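Local coordinates for iron binding protein FbpA (PDB 1Q35) that binds ferric iron and probably serves as the periplasmic solute-binding component of bacterial iron uptake, at residues 1-5 against 241-246; 70-75 against 235-239. All blocks are in the same frame, centred on the assembly; numbering follows the deposited sequence. Where two conformers were deposited one is given.

Two contacts along one stretch of chain illustrate how local chemistry follows position in a fold. Strand 228-236 leads through a loop into helix 243-254; contact 2 catches the end of the strand and the loop, contact 1 the end of the loop and the start of the helix, with centres about 13 Å apart. Both are partly buried. Contact 1 sets amides and bridging waters above a small V4–A246 packing, whereas contact 2 relies on direct backbone bonds, an isoleucine pair and a surface salt bridge. The two meet where K243 NZ probably hydrogen-bonds Q73 OE1 at 3.1 Å, and where I236 packs on A246.

Contact 1 (1-5 against 241-246); sequences ANEVN and PNKANA
E3 meets N242 and N245 where the first strand of the chain passes the start of helix 243-254. Ahead of it, the amino group of A1 reaches the second segment through water 1, to which it donates a hydrogen bond and which in turn donates to E3 OE1 and to N242 OD1, the latter at 2.7 Å. Next, the backbone oxygen of E3 accepts a direct hydrogen bond from N245 ND2 at 2.9 Å, with an N-H...O angle of 164°. The donor stands above the carbonyl plane, while the oxygen lies close to the plane of the N245 amide. N242 CB closes on the same E3 O to 3.2 Å. The E3 side chain, extended beyond CG, crosses that of N242 obliquely, E3 CG 4.1 Å from N242 ND2 and the carboxylate and amide planes 75° apart; OE1 accepts hydrogen bonds from both waters, and OE2 is hydrogen-bonded by N31. V4 changes the chemistry: with CG1 between the backbone N and the carbonyl carbon (chi1 64°), CG2 falls anti to N and rests on the first turn of helix 243-254, 4.1 Å from A246 CB, and V54 of strand 54-57 touches both residues. At N5 the amide stands nearly perpendicular to that of N242, and water 2 accepts from N5 ND2 and N242 ND2, each at 3.0 Å, while donating to E3 OE1. N5 ND2 also bonds P51 O, and N5 OD1 accepts a hydrogen bond from N31. Thus the start of strand 3-8, which lies between strands 29-34 and 54-57 in this solute-binding fold, is joined to helix 243-254 by an apolar patch beneath a polar network. Because each water links groups from both segments, the carboxylate of E3 and the amide of N242 are coupled without a direct bond, and the E3 charge is probably stabilised by several donors.

Contact 2 (70-75 against 235-239); sequences DLAQKI and VIAKH
Q73 and A237 meet through the glutamine amide, which adds a side-chain bond to a backbone pairing. Its CG lies between the backbone N and the carbonyl carbon (chi1 61°) and the chain is extended beyond it, which brings NE2 to the carbonyl oxygen of A237. There NE2 donates to A237 O at 2.9 Å, a nearly straight bond with the acceptor close to the amide plane. OE1 is engaged by K243 of helix 243-254, so both ends of the amide have partners and its rotation is probably fixed. Beneath it, Q73 N donates to I236 O at 3.1 Å, and K238 N returns a bond to L71 O at 2.9 Å; these two frame the single beta bridge between A72 and A237. Water 4 continues the pairing by linking Q73 O to I236 N.

I236 and I75 meet at about a right angle, CD1 against CD1 at 3.7 Å. In I236, CG1 is anti to the carbonyl carbon while chi2 is extended, and this sends CD1 onto the CD1 and CG1 of I75; A246, V247 and I250 of the following helix also touch the I236 side chain. K238 lies fully extended, all four torsions near 180°, with CD passing 3.4 Å from D70 O before NZ reaches D70 OD2 at 2.9 Å. In this salt bridge NZ approaches D70 OD2 from the syn side, 32° out of the carboxylate plane. D70 itself has positive phi and ends helix 60-68 in a Schellman motif. The loop leaving that helix is thereby fastened to the end of strand 228-236 by layered chemistry: directional backbone bonds set the register, buried isoleucines pack at one end, and the exposed ion pair at the other end lies where solvent probably screens the charges.

Contact 1 (1-5 against 241-246)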
loop_
_atom_site.group_PDB
_atom_site.type_symbol
_atom_site.label_atom_id
_atom_site.label_comp_id
_atom_site.label_asym_id
_atom_site.label_seq_id
_atom_site.Cartn_x
_atom_site.Cartn_y
_atom_site.Cartn_z
ATOM N N ALA A 1 30.601 2.372 -11.742
ATOM C CA ALA A 1 29.960 3.105 -12.868
ATOM C C ALA A 1 29.315 4.382 -12.332
ATOM O O ALA A 1 29.785 4.940 -11.330
ATOM C CB ALA A 1 28.933 2.210 -13.546
ATOM N N ASN A 2 28.284 4.864 -13.030
ATOM C CA ASN A 2 27.385 5.890 -12.517
ATOM C C ASN A 2 25.975 5.332 -12.544
ATOM O O ASN A 2 25.180 5.655 -13.429
ATOM C CB ASN A 2 27.450 7.169 -13.350
ATOM C CG ASN A 2 26.676 8.320 -12.727
ATOM O OD1 ASN A 2 26.350 9.289 -13.402
ATOM N ND2 ASN A 2 26.397 8.222 -11.430
ATOM N N GLU A 3 25.688 4.479 -11.569
ATOM C CA GLU A 3 24.454 3.716 -11.559
ATOM C C GLU A 3 23.900 3.542 -10.150
ATOM O O GLU A 3 24.550 3.869 -9.152
ATOM C CB GLU A 3 24.697 2.344 -12.195
ATOM C CG GLU A 3 25.651 1.460 -11.401
ATOM C CD GLU A 3 26.106 0.218 -12.143
ATOM O OE1 GLU A 3 27.007 -0.469 -11.618
ATOM O OE2 GLU A 3 25.574 -0.090 -13.231
ATOM N N VAL A 4 22.684 3.012 -10.096
ATOM C CA VAL A 4 22.025 2.668 -8.846
ATOM C C VAL A 4 21.175 1.420 -9.094
ATOM O O VAL A 4 20.492 1.314 -10.116
ATOM C CB VAL A 4 21.188 3.850 -8.291
ATOM C CG1 VAL A 4 20.040 4.218 -9.228
ATOM C CG2 VAL A 4 20.664 3.532 -6.895
ATOM N N ASN A 5 21.248 0.467 -8.175
ATOM C CA ASN A 5 20.597 -0.825 -8.324
ATOM C C ASN A 5 19.324 -0.870 -7.492
ATOM O O ASN A 5 19.372 -0.914 -6.266
ATOM C CB ASN A 5 21.538 -1.950 -7.893
ATOM C CG ASN A 5 22.839 -1.958 -8.678
ATOM O OD1 ASN A 5 22.863 -1.636 -9.867
ATOM N ND2 ASN A 5 23.929 -2.323 -8.012
ATOM N N PRO A 241 26.304 -0.731 -2.749
ATOM C CA PRO A 241 27.550 -0.418 -3.473
ATOM C C PRO A 241 27.591 0.935 -4.204
ATOM O O PRO A 241 28.669 1.331 -4.650
ATOM C CB PRO A 241 27.662 -1.566 -4.477
ATOM C CG PRO A 241 26.262 -1.978 -4.729
ATOM C CD PRO A 241 25.524 -1.776 -3.441
ATOM N N ASN A 242 26.457 1.621 -4.339
ATOM C CA ASN A 242 26.403 2.948 -4.951
ATOM C C ASN A 242 25.581 3.872 -4.070
ATOM O O ASN A 242 24.553 4.408 -4.490
ATOM C CB ASN A 242 25.793 2.886 -6.357
ATOM C CG ASN A 242 26.448 1.849 -7.237
ATOM O OD1 ASN A 242 27.539 2.075 -7.777
ATOM N ND2 ASN A 242 25.796 0.705 -7.393
ATOM N N LYS A 243 26.038 4.061 -2.841
ATOM C CA LYS A 243 25.219 4.684 -1.813
ATOM C C LYS A 243 24.945 6.160 -2.086
ATOM O O LYS A 243 23.836 6.621 -1.866
ATOM C CB LYS A 243 25.858 4.500 -0.436
ATOM C CG LYS A 243 25.043 5.082 0.711
ATOM C CD LYS A 243 25.473 6.491 1.067
ATOM C CE LYS A 243 24.833 6.960 2.352
ATOM N NZ LYS A 243 25.318 6.170 3.512
ATOM N N ALA A 244 25.942 6.902 -2.556
ATOM C CA ALA A 244 25.739 8.306 -2.894
ATOM C C ALA A 244 24.650 8.448 -3.953
ATOM O O ALA A 244 23.817 9.344 -3.866
ATOM C CB ALA A 244 27.030 8.936 -3.387
ATOM N N ASN A 245 24.680 7.570 -4.950
ATOM C CA ASN A 245 23.652 7.555 -5.998
ATOM C C ASN A 245 22.290 7.115 -5.455
ATOM O O ASN A 245 21.253 7.623 -5.885
ATOM C CB ASN A 245 24.080 6.657 -7.164
ATOM C CG ASN A 245 25.208 7.265 -7.990
ATOM O OD1 ASN A 245 25.506 8.453 -7.878
ATOM N ND2 ASN A 245 25.825 6.449 -8.835
ATOM N N ALA A 246 22.297 6.184 -4.506
ATOM C CA ALA A 246 21.065 5.732 -3.859
ATOM C C ALA A 246 20.428 6.875 -3.082
ATOM O O ALA A 246 19.210 7.050 -3.123
ATOM C CB ALA A 246 21.341 4.553 -2.947
HETATM O O HOH W 1 28.769 0.846 -9.903
HETATM O O HOH W 2 26.609 -1.624 -9.106
#

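Contact 2 (70-75 against 235-239)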
loop_
_atom_site.group_PDB
_atom_site.type_symbol
_atom_site.label_atom_id
_atom_site.label_comp_id
_atom_site.label_asym_id
_atom_site.label_seq_id
_atom_site.Cartn_x
_atom_site.Cartn_y
_atom_site.Cartn_z
ATOM N N ASP A 70 18.103 -5.914 10.099
ATOM C CA ASP A 70 19.387 -5.220 9.967
ATOM C C ASP A 70 19.886 -5.197 8.522
ATOM O O ASP A 70 21.086 -5.298 8.269
ATOM C CB ASP A 70 20.441 -5.847 10.895
ATOM C CG ASP A 70 21.732 -5.058 10.930
ATOM O OD1 ASP A 70 21.671 -3.809 10.973
ATOM O OD2 ASP A 70 22.858 -5.607 10.906
ATOM N N LEU A 71 18.963 -5.046 7.577
ATOM C CA LEU A 71 19.305 -5.041 6.158
ATOM C C LEU A 71 19.298 -3.639 5.558
ATOM O O LEU A 71 19.537 -3.486 4.366
ATOM C CB LEU A 71 18.347 -5.948 5.385
ATOM C CG LEU A 71 18.335 -7.406 5.842
ATOM C CD1 LEU A 71 17.235 -8.168 5.134
ATOM C CD2 LEU A 71 19.686 -8.063 5.596
ATOM N N ALA A 72 19.032 -2.627 6.385
ATOM C CA ALA A 72 19.031 -1.230 5.962
ATOM C C ALA A 72 20.207 -0.490 6.582
ATOM O O ALA A 72 20.941 -1.047 7.401
ATOM C CB ALA A 72 17.735 -0.568 6.385
ATOM N N GLN A 73 20.369 0.771 6.197
ATOM C CA GLN A 73 21.308 1.670 6.866
ATOM C C GLN A 73 20.707 3.053 7.072
ATOM O O GLN A 73 19.763 3.451 6.380
ATOM C CB GLN A 73 22.630 1.769 6.099
ATOM C CG GLN A 73 22.533 2.312 4.684
ATOM C CD GLN A 73 23.911 2.518 4.076
ATOM O OE1 GLN A 73 24.707 3.307 4.594
ATOM N NE2 GLN A 73 24.211 1.794 3.011
ATOM N N LYS A 74 21.272 3.784 8.026
ATOM C CA LYS A 74 20.794 5.105 8.392
ATOM C C LYS A 74 21.224 6.152 7.377
ATOM O O LYS A 74 22.397 6.219 6.997
ATOM C CB LYS A 74 21.317 5.491 9.776
ATOM C CG LYS A 74 20.816 4.585 10.885
ATOM C CD LYS A 74 21.494 4.878 12.213
ATOM C CE LYS A 74 21.059 6.209 12.793
ATOM N NZ LYS A 74 21.166 6.216 14.282
ATOM N N ILE A 75 20.269 6.972 6.950
ATOM C CA ILE A 75 20.501 8.032 5.983
ATOM C C ILE A 75 20.107 9.360 6.607
ATOM O O ILE A 75 18.944 9.577 6.958
ATOM C CB ILE A 75 19.672 7.795 4.703
ATOM C CG1 ILE A 75 19.965 6.414 4.102
ATOM C CG2 ILE A 75 19.924 8.909 3.692
ATOM C CD1 ILE A 75 21.395 6.218 3.616
ATOM N N VAL A 235 14.009 1.975 1.381
ATOM C CA VAL A 235 15.145 1.756 2.260
ATOM C C VAL A 235 16.405 1.693 1.394
ATOM O O VAL A 235 16.361 1.236 0.246
ATOM C CB VAL A 235 15.010 0.474 3.110
ATOM C CG1 VAL A 235 13.691 0.460 3.859
ATOM C CG2 VAL A 235 15.160 -0.770 2.260
ATOM N N ILE A 236 17.524 2.163 1.936
ATOM C CA ILE A 236 18.829 1.952 1.320
ATOM C C ILE A 236 19.463 0.747 2.013
ATOM O O ILE A 236 19.550 0.695 3.237
ATOM C CB ILE A 236 19.700 3.229 1.383
ATOM C CG1 ILE A 236 19.097 4.283 0.446
ATOM C CG2 ILE A 236 21.150 2.915 0.999
ATOM C CD1 ILE A 236 19.870 5.577 0.329
ATOM N N ALA A 237 19.849 -0.244 1.217
ATOM C CA ALA A 237 20.392 -1.490 1.733
ATOM C C ALA A 237 21.692 -1.265 2.502
ATOM O O ALA A 237 22.489 -0.376 2.169
ATOM C CB ALA A 237 20.617 -2.469 0.597
ATOM N N LYS A 238 21.911 -2.100 3.513
ATOM C CA LYS A 238 23.054 -1.965 4.415
ATOM C C LYS A 238 24.382 -1.902 3.663
ATOM O O LYS A 238 25.270 -1.131 4.028
ATOM C CB LYS A 238 23.090 -3.134 5.408
ATOM C CG LYS A 238 24.265 -3.083 6.392
ATOM C CD LYS A 238 24.158 -4.161 7.451
ATOM C CE LYS A 238 25.299 -4.077 8.450
ATOM N NZ LYS A 238 25.306 -5.256 9.362
ATOM N N HIS A 239 24.511 -2.705 2.613
ATOM C CA HIS A 239 25.774 -2.849 1.892
ATOM C C HIS A 239 25.740 -2.211 0.499
ATOM O O HIS A 239 26.530 -2.565 -0.377
ATOM C CB HIS A 239 26.136 -4.330 1.832
ATOM C CG HIS A 239 26.363 -4.935 3.180
ATOM N ND1 HIS A 239 27.507 -4.707 3.909
ATOM C CD2 HIS A 239 25.578 -5.728 3.947
ATOM C CE1 HIS A 239 27.426 -5.348 5.062
ATOM N NE2 HIS A 239 26.267 -5.977 5.108
HETATM O O HOH W 3 24.334 -3.103 11.823
HETATM O O HOH W 4 17.534 3.317 4.571
#